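Local coordinates for endo-beta-1,4-glucanase (Streptomyces sp., PDB 1OA4), which hydrolyses internal beta-1,4-glucosidic bonds in cellulose, as an endoglucanase of glycoside hydrolase family 12, at residues A[83-94]-A[210-221]; A[10-20]-A[65-73]. All coordinates share one frame; numbering follows the deposited sequence.

How the interactions relate
Along the chain, interaction 2 (10-20 with 65-73) closes before interaction 1 (83-94 with 210-221) opens, and their centres lie about 14 Å apart. Interaction 1 pairs strands 86-92 and 212-218, neighbours in the six-stranded antiparallel sheet, between strands 171-175 and 39-44. Interaction 2 sets 65-73, which includes Cys69 of the Cys64-Cys69 disulfide, against the hairpin of strands 10-13 and 17-20, which belongs to the second, larger sheet. Tyr17 connects them: its ring meets Phe216 edge-to-face and its OH probably hydrogen-bonds to Ser218 N. Asp62 is another shared neighbour, reaching Ser218 as well as Arg16 and Thr73. One contact therefore builds a sheet of the sandwich, while the other packs a turn-rich segment on a hairpin whose Tyr17 reaches that sheet.

Interaction 1 of 2, residues A[83-94]-A[210-221]; sequences GSAPSSVSYRYT and GLAVNSFSSAVN
Ser217 O is gripped by two donors from neighbouring residues of the opposite strand: Ser87 OG at 2.6 Å, lying in the carbonyl plane, and Ser88 N at 3.0 Å, arriving from above that plane. Setting OG anti to the backbone N (chi1 -174°) carries the Ser87 hydroxyl beside its own carbonyl carbon and onto Ser217 O; Tyr103 OH is its second partner. The other sheet face is a run of small hydroxyls suited to solvent. Ser88 OG and Ser217 OG meet at 2.6 Å; one water joins Ser88 OG to Ser215 OG, and another joins Ser217 OG to Pro86 O. Farther along, Asn214 ND2 donates almost straight (170°) to Ser90 OG, which lies in the amide plane, 3.1 Å away. The bond forms at a beta bulge, where the register slips by one residue between Ser90 and Tyr91; Ser215 N, buried beside it, has no partner in the model. Arg92 lays a guanidinium face over Ala212 CB, a methyl small enough to fit beneath it, while Arg92 NH2 bonds to Gly210 O at 3.0 Å and also salt-bridges Glu40. On the inner face, Tyr91 CE1 packs 3.7 Å from Val213 CG2, and Val89 CB sits at the edge of the Phe216 ring; these apolar groups suit a surface turned toward strands 98-108 and 194-204. At the start of 83-94, Gly83 and Ser84 both face Asn221 in a classic bulge. Antiparallel strands with an apolar face packed on a second sheet are characteristic of a beta-sandwich, here the beta-jelly roll of family 12.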
loop_
_atom_site.group_PDB
_atom_site.type_symbol
_atom_site.label_atom_id
_atom_site.label_comp_id
_atom_site.label_asym_id
_atom_site.label_seq_id
_atom_site.Cartn_x
_atom_site.Cartn_y
_atom_site.Cartn_z
ATOM N N GLY A 83 -0.702 -20.105 4.122
ATOM C CA GLY A 83 -0.941 -20.451 5.511
ATOM C C GLY A 83 -1.054 -19.191 6.360
ATOM O O GLY A 83 -1.945 -19.068 7.203
ATOM N N SER A 84 -0.137 -18.252 6.132
ATOM C CA SER A 84 -0.127 -16.971 6.820
ATOM C C SER A 84 0.638 -15.958 5.968
ATOM O O SER A 84 1.552 -16.320 5.214
ATOM C CB SER A 84 0.535 -17.069 8.219
ATOM O OG SER A 84 1.868 -17.548 8.140
ATOM N N ALA A 85 0.268 -14.688 6.095
ATOM C CA ALA A 85 0.983 -13.615 5.442
ATOM C C ALA A 85 1.309 -12.503 6.443
ATOM O O ALA A 85 0.799 -11.401 6.335
ATOM C CB ALA A 85 0.147 -13.049 4.288
ATOM N N PRO A 86 2.183 -12.771 7.410
ATOM C CA PRO A 86 2.450 -11.761 8.430
ATOM C C PRO A 86 3.192 -10.576 7.865
ATOM O O PRO A 86 4.189 -10.725 7.146
ATOM C CB PRO A 86 3.308 -12.506 9.452
ATOM C CG PRO A 86 3.906 -13.621 8.698
ATOM C CD PRO A 86 2.951 -14.008 7.624
ATOM N N SER A 87 2.711 -9.388 8.210
ATOM C CA SER A 87 3.349 -8.159 7.781
ATOM C C SER A 87 3.309 -7.134 8.908
ATOM O O SER A 87 2.460 -7.219 9.800
ATOM C CB SER A 87 2.671 -7.618 6.507
ATOM O OG SER A 87 3.356 -6.497 5.983
ATOM N N SER A 88 4.239 -6.190 8.879
ATOM C CA SER A 88 4.252 -5.126 9.861
ATOM C C SER A 88 4.763 -3.846 9.230
ATOM O O SER A 88 5.482 -3.864 8.242
ATOM C CB SER A 88 5.163 -5.499 11.044
ATOM O OG SER A 88 6.517 -5.477 10.643
ATOM N N VAL A 89 4.381 -2.734 9.831
ATOM C CA VAL A 89 4.873 -1.436 9.405
ATOM C C VAL A 89 4.871 -0.523 10.617
ATOM O O VAL A 89 4.067 -0.709 11.541
ATOM C CB VAL A 89 3.982 -0.822 8.274
ATOM C CG1 VAL A 89 2.633 -0.378 8.815
ATOM C CG2 VAL A 89 4.664 0.316 7.626
ATOM N N SER A 90 5.788 0.433 10.621
ATOM C CA SER A 90 5.841 1.476 11.641
ATOM C C SER A 90 5.981 2.771 10.874
ATOM O O SER A 90 6.864 2.893 10.022
ATOM C CB SER A 90 7.040 1.270 12.544
ATOM O OG SER A 90 7.180 2.405 13.389
ATOM N N TYR A 91 5.110 3.728 11.191
ATOM C CA TYR A 91 5.024 5.004 10.503
ATOM C C TYR A 91 5.333 6.202 11.400
ATOM O O TYR A 91 5.074 6.179 12.607
ATOM C CB TYR A 91 3.590 5.224 10.002
ATOM C CG TYR A 91 3.118 4.459 8.791
ATOM C CD1 TYR A 91 3.678 4.693 7.536
ATOM C CD2 TYR A 91 2.041 3.596 8.875
ATOM C CE1 TYR A 91 3.178 4.053 6.406
ATOM C CE2 TYR A 91 1.551 2.944 7.745
ATOM C CZ TYR A 91 2.124 3.190 6.533
ATOM O OH TYR A 91 1.590 2.558 5.417
ATOM N N ARG A 92 5.872 7.250 10.790
ATOM C CA ARG A 92 6.042 8.528 11.459
ATOM C C ARG A 92 5.192 9.517 10.679
ATOM O O ARG A 92 5.354 9.665 9.461
ATOM C CB ARG A 92 7.500 8.972 11.441
ATOM C CG ARG A 92 7.744 10.161 12.330
ATOM C CD ARG A 92 9.194 10.580 12.333
ATOM N NE ARG A 92 9.634 11.262 11.125
ATOM C CZ ARG A 92 10.725 10.924 10.422
ATOM N NH1 ARG A 92 11.471 9.900 10.815
ATOM N NH2 ARG A 92 11.064 11.627 9.340
ATOM N N TYR A 93 4.302 10.204 11.385
ATOM C CA TYR A 93 3.397 11.145 10.764
ATOM C C TYR A 93 3.789 12.594 11.000
ATOM O O TYR A 93 4.639 12.879 11.845
ATOM C CB TYR A 93 2.021 10.909 11.348
ATOM C CG TYR A 93 1.493 9.526 11.101
ATOM C CD1 TYR A 93 1.455 9.008 9.828
ATOM C CD2 TYR A 93 1.003 8.746 12.129
ATOM C CE1 TYR A 93 0.958 7.770 9.581
ATOM C CE2 TYR A 93 0.493 7.500 11.892
ATOM C CZ TYR A 93 0.462 7.003 10.601
ATOM O OH TYR A 93 -0.046 5.750 10.346
ATOM N N THR A 94 3.169 13.495 10.241
ATOM C CA THR A 94 3.360 14.929 10.418
ATOM C C THR A 94 1.982 15.555 10.626
ATOM O O THR A 94 0.955 15.025 10.193
ATOM C CB THR A 94 4.027 15.603 9.218
ATOM O OG1 THR A 94 3.221 15.409 8.052
ATOM C CG2 THR A 94 5.350 14.942 8.878
ATOM N N GLY A 210 8.677 14.882 5.471
ATOM C CA GLY A 210 8.832 14.503 6.868
ATOM C C GLY A 210 8.173 13.185 7.220
ATOM O O GLY A 210 8.465 12.598 8.261
ATOM N N LEU A 211 7.240 12.742 6.378
ATOM C CA LEU A 211 6.591 11.443 6.547
ATOM C C LEU A 211 7.626 10.340 6.338
ATOM O O LEU A 211 8.523 10.465 5.492
ATOM C CB LEU A 211 5.472 11.266 5.521
ATOM C CG LEU A 211 4.272 12.206 5.679
ATOM C CD1 LEU A 211 3.303 12.038 4.518
ATOM C CD2 LEU A 211 3.562 11.953 6.997
ATOM N N ALA A 212 7.510 9.273 7.117
ATOM C CA ALA A 212 8.451 8.157 7.025
ATOM C C ALA A 212 7.847 6.800 7.328
ATOM O O ALA A 212 6.929 6.670 8.141
ATOM C CB ALA A 212 9.635 8.385 7.978
ATOM N N VAL A 213 8.392 5.783 6.673
ATOM C CA VAL A 213 8.142 4.414 7.050
ATOM C C VAL A 213 9.397 4.082 7.847
ATOM O O VAL A 213 10.502 4.168 7.317
ATOM C CB VAL A 213 8.002 3.470 5.830
ATOM C CG1 VAL A 213 8.105 2.003 6.253
ATOM C CG2 VAL A 213 6.686 3.718 5.139
ATOM N N ASN A 214 9.236 3.821 9.142
ATOM C CA ASN A 214 10.375 3.498 10.003
ATOM C C ASN A 214 10.896 2.075 9.763
ATOM O O ASN A 214 12.093 1.802 9.897
ATOM C CB ASN A 214 9.968 3.596 11.477
ATOM C CG ASN A 214 9.553 5.008 11.911
ATOM O OD1 ASN A 214 10.225 5.988 11.604
ATOM N ND2 ASN A 214 8.451 5.101 12.648
ATOM N N SER A 215 9.979 1.156 9.488
ATOM C CA SER A 215 10.308 -0.234 9.278
ATOM C C SER A 215 9.146 -0.919 8.590
ATOM O O SER A 215 8.018 -0.416 8.588
ATOM C CB SER A 215 10.604 -0.928 10.615
ATOM O OG SER A 215 9.470 -0.917 11.457
ATOM N N PHE A 216 9.423 -2.083 8.019
ATOM C CA PHE A 216 8.431 -2.882 7.319
ATOM C C PHE A 216 8.895 -4.319 7.259
ATOM O O PHE A 216 10.089 -4.593 7.113
ATOM C CB PHE A 216 8.301 -2.359 5.880
ATOM C CG PHE A 216 7.412 -3.192 4.969
ATOM C CD1 PHE A 216 6.038 -3.057 4.993
ATOM C CD2 PHE A 216 7.972 -4.072 4.044
ATOM C CE1 PHE A 216 5.243 -3.814 4.141
ATOM C CE2 PHE A 216 7.174 -4.834 3.192
ATOM C CZ PHE A 216 5.806 -4.705 3.245
ATOM N N SER A 217 7.940 -5.235 7.326
ATOM C CA SER A 217 8.234 -6.628 7.095
ATOM C C SER A 217 7.056 -7.263 6.386
ATOM O O SER A 217 5.940 -6.782 6.483
ATOM C CB SER A 217 8.529 -7.343 8.412
ATOM O OG SER A 217 7.373 -7.450 9.220
ATOM N N SER A 218 7.335 -8.360 5.694
ATOM C CA SER A 218 6.322 -9.139 5.029
ATOM C C SER A 218 6.895 -10.530 4.775
ATOM O O SER A 218 8.055 -10.667 4.349
ATOM C CB SER A 218 5.956 -8.477 3.723
ATOM O OG SER A 218 5.155 -9.346 2.960
ATOM N N ALA A 219 6.104 -11.549 5.079
ATOM C CA ALA A 219 6.438 -12.927 4.732
ATOM C C ALA A 219 5.132 -13.574 4.282
ATOM O O ALA A 219 4.072 -13.230 4.785
ATOM C CB ALA A 219 7.028 -13.659 5.923
ATOM N N VAL A 220 5.209 -14.497 3.330
ATOM C CA VAL A 220 4.021 -15.198 2.878
ATOM C C VAL A 220 4.340 -16.695 2.931
ATOM O O VAL A 220 5.086 -17.218 2.095
ATOM C CB VAL A 220 3.546 -14.749 1.475
ATOM C CG1 VAL A 220 2.275 -15.497 1.139
ATOM C CG2 VAL A 220 3.310 -13.240 1.443
ATOM N N ASN A 221 3.792 -17.352 3.953
ATOM C CA ASN A 221 4.076 -18.741 4.258
ATOM C C ASN A 221 3.061 -19.680 3.631
ATOM O O ASN A 221 1.854 -19.448 3.713
ATOM C CB ASN A 221 4.067 -18.921 5.772
ATOM C CG ASN A 221 5.051 -18.017 6.451
ATOM O OD1 ASN A 221 4.686 -17.164 7.266
ATOM N ND2 ASN A 221 6.315 -18.163 6.091
HETATM O O HOH W 1 6.534 -10.173 8.526
HETATM O O HOH W 2 7.596 -2.826 11.235
#

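Interaction 2 of 2, residues A[10-20]-A[65-73]; sequences TTTIQDRYVVQ and HYGNCAPRT
With its first torsion extended (chi1 -178°) and a bend at chi2 (62°), Arg16 runs alongside the turn at Pro71, its CD 3.3 Å from Pro71 O. A bend at chi3 (-44°) in Arg72 turns the edge of its guanidinium to Asp15 O, where NH1 at 2.9 Å and NH2 at 3.0 Å both make weak bonds. Arg72 NH1 also salt-bridges Asp15 OD2 at 3.2 Å, coming from above the carboxylate plane. The Arg16 guanidinium has Arg72 O and Thr73 N over one face and Tyr17 CE1 over the other; Arg16 NH1 forms a salt bridge with Asp62, which probably offsets the nearness of the two arginines. Two turns meet here. Strands 10-13 and 17-20 form a beta hairpin with a classic bulge, Arg16 and Tyr17 both facing Ile13, and Ala70 to Thr73 make a type II turn whose second position suits the fixed phi of Pro71. Ala70 is small enough for its CB to lie 3.2 Å from Arg16 O, and Val18 CG2 packs on its CA at 3.6 Å. Within the loop closed by the Cys64-Cys69 disulfide, His65 CD2 is approached by Gln20 OE1 to 3.3 Å, amide and imidazole planes almost perpendicular, while Gln20 NE2 bonds to Ser59.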
loop_
_atom_site.group_PDB
_atom_site.type_symbol
_atom_site.label_atom_id
_atom_site.label_comp_id
_atom_site.label_asym_id
_atom_site.label_seq_id
_atom_site.Cartn_x
_atom_site.Cartn_y
_atom_site.Cartn_z
ATOM N N THR A 10 13.596 3.215 -7.967
ATOM C CA THR A 10 13.482 2.218 -6.921
ATOM C C THR A 10 14.849 1.793 -6.441
ATOM O O THR A 10 15.868 2.067 -7.086
ATOM C CB THR A 10 12.794 0.943 -7.400
ATOM O OG1 THR A 10 13.611 0.264 -8.373
ATOM C CG2 THR A 10 11.472 1.239 -8.092
ATOM N N THR A 11 14.827 1.098 -5.307
ATOM C CA THR A 11 16.016 0.453 -4.764
ATOM C C THR A 11 15.517 -0.677 -3.847
ATOM O O THR A 11 14.328 -0.983 -3.850
ATOM C CB THR A 11 16.869 1.468 -4.003
ATOM O OG1 THR A 11 18.143 0.886 -3.666
ATOM C CG2 THR A 11 16.217 1.853 -2.670
ATOM N N THR A 12 16.401 -1.320 -3.092
ATOM C CA THR A 12 15.962 -2.307 -2.119
ATOM C C THR A 12 16.517 -1.984 -0.746
ATOM O O THR A 12 17.511 -1.271 -0.631
ATOM C CB THR A 12 16.412 -3.715 -2.473
ATOM O OG1 THR A 12 17.844 -3.790 -2.423
ATOM C CG2 THR A 12 16.022 -4.045 -3.897
ATOM N N ILE A 13 15.841 -2.494 0.276
ATOM C CA ILE A 13 16.367 -2.488 1.639
ATOM C C ILE A 13 16.425 -3.924 2.158
ATOM O O ILE A 13 15.604 -4.759 1.790
ATOM C CB ILE A 13 15.547 -1.616 2.563
ATOM C CG1 ILE A 13 14.104 -2.108 2.643
ATOM C CG2 ILE A 13 15.680 -0.197 2.083
ATOM C CD1 ILE A 13 13.285 -1.450 3.724
ATOM N N GLN A 14 17.426 -4.193 2.999
ATOM C CA GLN A 14 17.616 -5.476 3.666
ATOM C C GLN A 14 17.787 -6.640 2.683
ATOM O O GLN A 14 17.582 -7.801 3.042
ATOM C CB GLN A 14 16.445 -5.748 4.607
ATOM C CG GLN A 14 16.177 -4.662 5.659
ATOM C CD GLN A 14 14.807 -4.835 6.325
ATOM O OE1 GLN A 14 14.555 -5.828 7.003
ATOM N NE2 GLN A 14 13.920 -3.878 6.108
ATOM N N ASP A 15 18.145 -6.312 1.444
ATOM C CA ASP A 15 18.226 -7.281 0.342
ATOM C C ASP A 15 16.955 -8.124 0.321
ATOM O O ASP A 15 16.990 -9.333 0.087
ATOM C CB ASP A 15 19.452 -8.182 0.458
ATOM C CG ASP A 15 19.698 -8.992 -0.807
ATOM O OD1 ASP A 15 19.447 -8.502 -1.937
ATOM O OD2 ASP A 15 20.124 -10.165 -0.767
ATOM N N ARG A 16 15.815 -7.475 0.562
ATOM C CA ARG A 16 14.565 -8.212 0.699
ATOM C C ARG A 16 13.313 -7.471 0.229
ATOM O O ARG A 16 12.351 -8.120 -0.186
ATOM C CB ARG A 16 14.359 -8.643 2.161
ATOM C CG ARG A 16 13.114 -9.469 2.416
ATOM C CD ARG A 16 13.126 -10.797 1.655
ATOM N NE ARG A 16 11.945 -11.608 1.875
ATOM C CZ ARG A 16 10.806 -11.441 1.204
ATOM N NH1 ARG A 16 10.697 -10.476 0.311
ATOM N NH2 ARG A 16 9.782 -12.225 1.443
ATOM N N TYR A 17 13.287 -6.150 0.344
ATOM C CA TYR A 17 12.084 -5.389 -0.034
ATOM C C TYR A 17 12.445 -4.268 -0.994
ATOM O O TYR A 17 13.523 -3.696 -0.934
ATOM C CB TYR A 17 11.381 -4.792 1.208
ATOM C CG TYR A 17 11.089 -5.807 2.299
ATOM C CD1 TYR A 17 10.186 -6.836 2.114
ATOM C CD2 TYR A 17 11.737 -5.736 3.529
ATOM C CE1 TYR A 17 9.950 -7.780 3.120
ATOM C CE2 TYR A 17 11.498 -6.647 4.521
ATOM C CZ TYR A 17 10.608 -7.667 4.333
ATOM O OH TYR A 17 10.385 -8.588 5.346
ATOM N N VAL A 18 11.519 -3.972 -1.897
ATOM C CA VAL A 18 11.686 -2.895 -2.852
ATOM C C VAL A 18 11.107 -1.613 -2.259
ATOM O O VAL A 18 10.044 -1.652 -1.624
ATOM C CB VAL A 18 10.936 -3.192 -4.161
ATOM C CG1 VAL A 18 11.078 -2.035 -5.137
ATOM C CG2 VAL A 18 11.410 -4.501 -4.755
ATOM N N VAL A 19 11.831 -0.510 -2.421
ATOM C CA VAL A 19 11.349 0.806 -2.044
ATOM C C VAL A 19 11.216 1.590 -3.356
ATOM O O VAL A 19 12.145 1.590 -4.187
ATOM C CB VAL A 19 12.282 1.533 -1.058
ATOM C CG1 VAL A 19 11.734 2.903 -0.734
ATOM C CG2 VAL A 19 12.471 0.702 0.233
ATOM N N GLN A 20 10.064 2.234 -3.546
ATOM C CA GLN A 20 9.755 2.922 -4.786
ATOM C C GLN A 20 9.227 4.335 -4.546
ATOM O O GLN A 20 8.444 4.568 -3.637
ATOM C CB GLN A 20 8.718 2.110 -5.581
ATOM C CG GLN A 20 7.412 1.814 -4.844
ATOM C CD GLN A 20 6.371 1.079 -5.692
ATOM O OE1 GLN A 20 6.560 0.856 -6.903
ATOM N NE2 GLN A 20 5.274 0.684 -5.046
ATOM N N HIS A 65 5.665 -5.851 -8.580
ATOM C CA HIS A 65 4.876 -4.694 -9.006
ATOM C C HIS A 65 5.486 -4.218 -10.314
ATOM O O HIS A 65 6.629 -3.785 -10.346
ATOM C CB HIS A 65 4.937 -3.597 -7.934
ATOM C CG HIS A 65 4.122 -2.379 -8.265
ATOM N ND1 HIS A 65 2.744 -2.376 -8.225
ATOM C CD2 HIS A 65 4.492 -1.100 -8.520
ATOM C CE1 HIS A 65 2.300 -1.174 -8.548
ATOM N NE2 HIS A 65 3.340 -0.375 -8.722
ATOM N N TYR A 66 4.707 -4.329 -11.392
ATOM C CA TYR A 66 5.150 -3.983 -12.734
ATOM C C TYR A 66 6.515 -4.606 -13.039
ATOM O O TYR A 66 7.428 -3.973 -13.568
ATOM C CB TYR A 66 5.046 -2.477 -12.994
ATOM C CG TYR A 66 3.613 -2.027 -13.079
ATOM C CD1 TYR A 66 2.927 -2.064 -14.278
ATOM C CD2 TYR A 66 2.924 -1.605 -11.956
ATOM C CE1 TYR A 66 1.608 -1.676 -14.372
ATOM C CE2 TYR A 66 1.598 -1.216 -12.035
ATOM C CZ TYR A 66 0.940 -1.245 -13.254
ATOM O OH TYR A 66 -0.382 -0.860 -13.329
ATOM N N GLY A 67 6.611 -5.892 -12.738
ATOM C CA GLY A 67 7.799 -6.672 -13.062
ATOM C C GLY A 67 8.985 -6.524 -12.129
ATOM O O GLY A 67 9.935 -7.298 -12.216
ATOM N N ASN A 68 8.920 -5.570 -11.216
ATOM C CA ASN A 68 9.994 -5.328 -10.250
ATOM C C ASN A 68 9.655 -6.125 -8.986
ATOM O O ASN A 68 8.710 -5.789 -8.255
ATOM C CB ASN A 68 10.115 -3.831 -9.950
ATOM C CG ASN A 68 11.344 -3.484 -9.100
ATOM O OD1 ASN A 68 11.706 -2.299 -8.974
ATOM N ND2 ASN A 68 11.984 -4.501 -8.509
ATOM N N CYS A 69 10.393 -7.216 -8.768
ATOM C CA CYS A 69 10.090 -8.158 -7.695
ATOM C C CYS A 69 11.097 -8.072 -6.560
ATOM O O CYS A 69 12.316 -7.983 -6.778
ATOM C CB CYS A 69 10.055 -9.599 -8.238
ATOM S SG CYS A 69 8.857 -9.880 -9.586
ATOM N N ALA A 70 10.595 -8.102 -5.340
ATOM C CA ALA A 70 11.484 -8.078 -4.193
ATOM C C ALA A 70 12.327 -9.362 -4.119
ATOM O O ALA A 70 11.849 -10.451 -4.442
ATOM C CB ALA A 70 10.656 -7.909 -2.933
ATOM N N PRO A 71 13.593 -9.242 -3.735
ATOM C CA PRO A 71 14.439 -10.436 -3.626
ATOM C C PRO A 71 13.847 -11.489 -2.722
ATOM O O PRO A 71 13.392 -11.164 -1.616
ATOM C CB PRO A 71 15.735 -9.898 -3.012
ATOM C CG PRO A 71 15.791 -8.490 -3.448
ATOM C CD PRO A 71 14.329 -8.010 -3.419
ATOM N N ARG A 72 13.867 -12.727 -3.208
ATOM C CA ARG A 72 13.432 -13.912 -2.474
ATOM C C ARG A 72 11.966 -13.945 -2.103
ATOM O O ARG A 72 11.551 -14.731 -1.252
ATOM C CB ARG A 72 14.293 -14.113 -1.234
ATOM C CG ARG A 72 15.703 -14.488 -1.582
ATOM C CD ARG A 72 16.598 -14.790 -0.351
ATOM N NE ARG A 72 16.432 -13.815 0.727
ATOM C CZ ARG A 72 16.933 -12.587 0.707
ATOM N NH1 ARG A 72 17.636 -12.172 -0.335
ATOM N NH2 ARG A 72 16.748 -11.770 1.740
ATOM N N THR A 73 11.147 -13.164 -2.803
ATOM C CA THR A 73 9.746 -13.143 -2.473
ATOM C C THR A 73 9.150 -14.492 -2.836
ATOM O O THR A 73 9.635 -15.157 -3.763
ATOM C CB THR A 73 8.998 -12.040 -3.278
ATOM O OG1 THR A 73 7.627 -12.019 -2.878
ATOM C CG2 THR A 73 9.034 -12.296 -4.805
#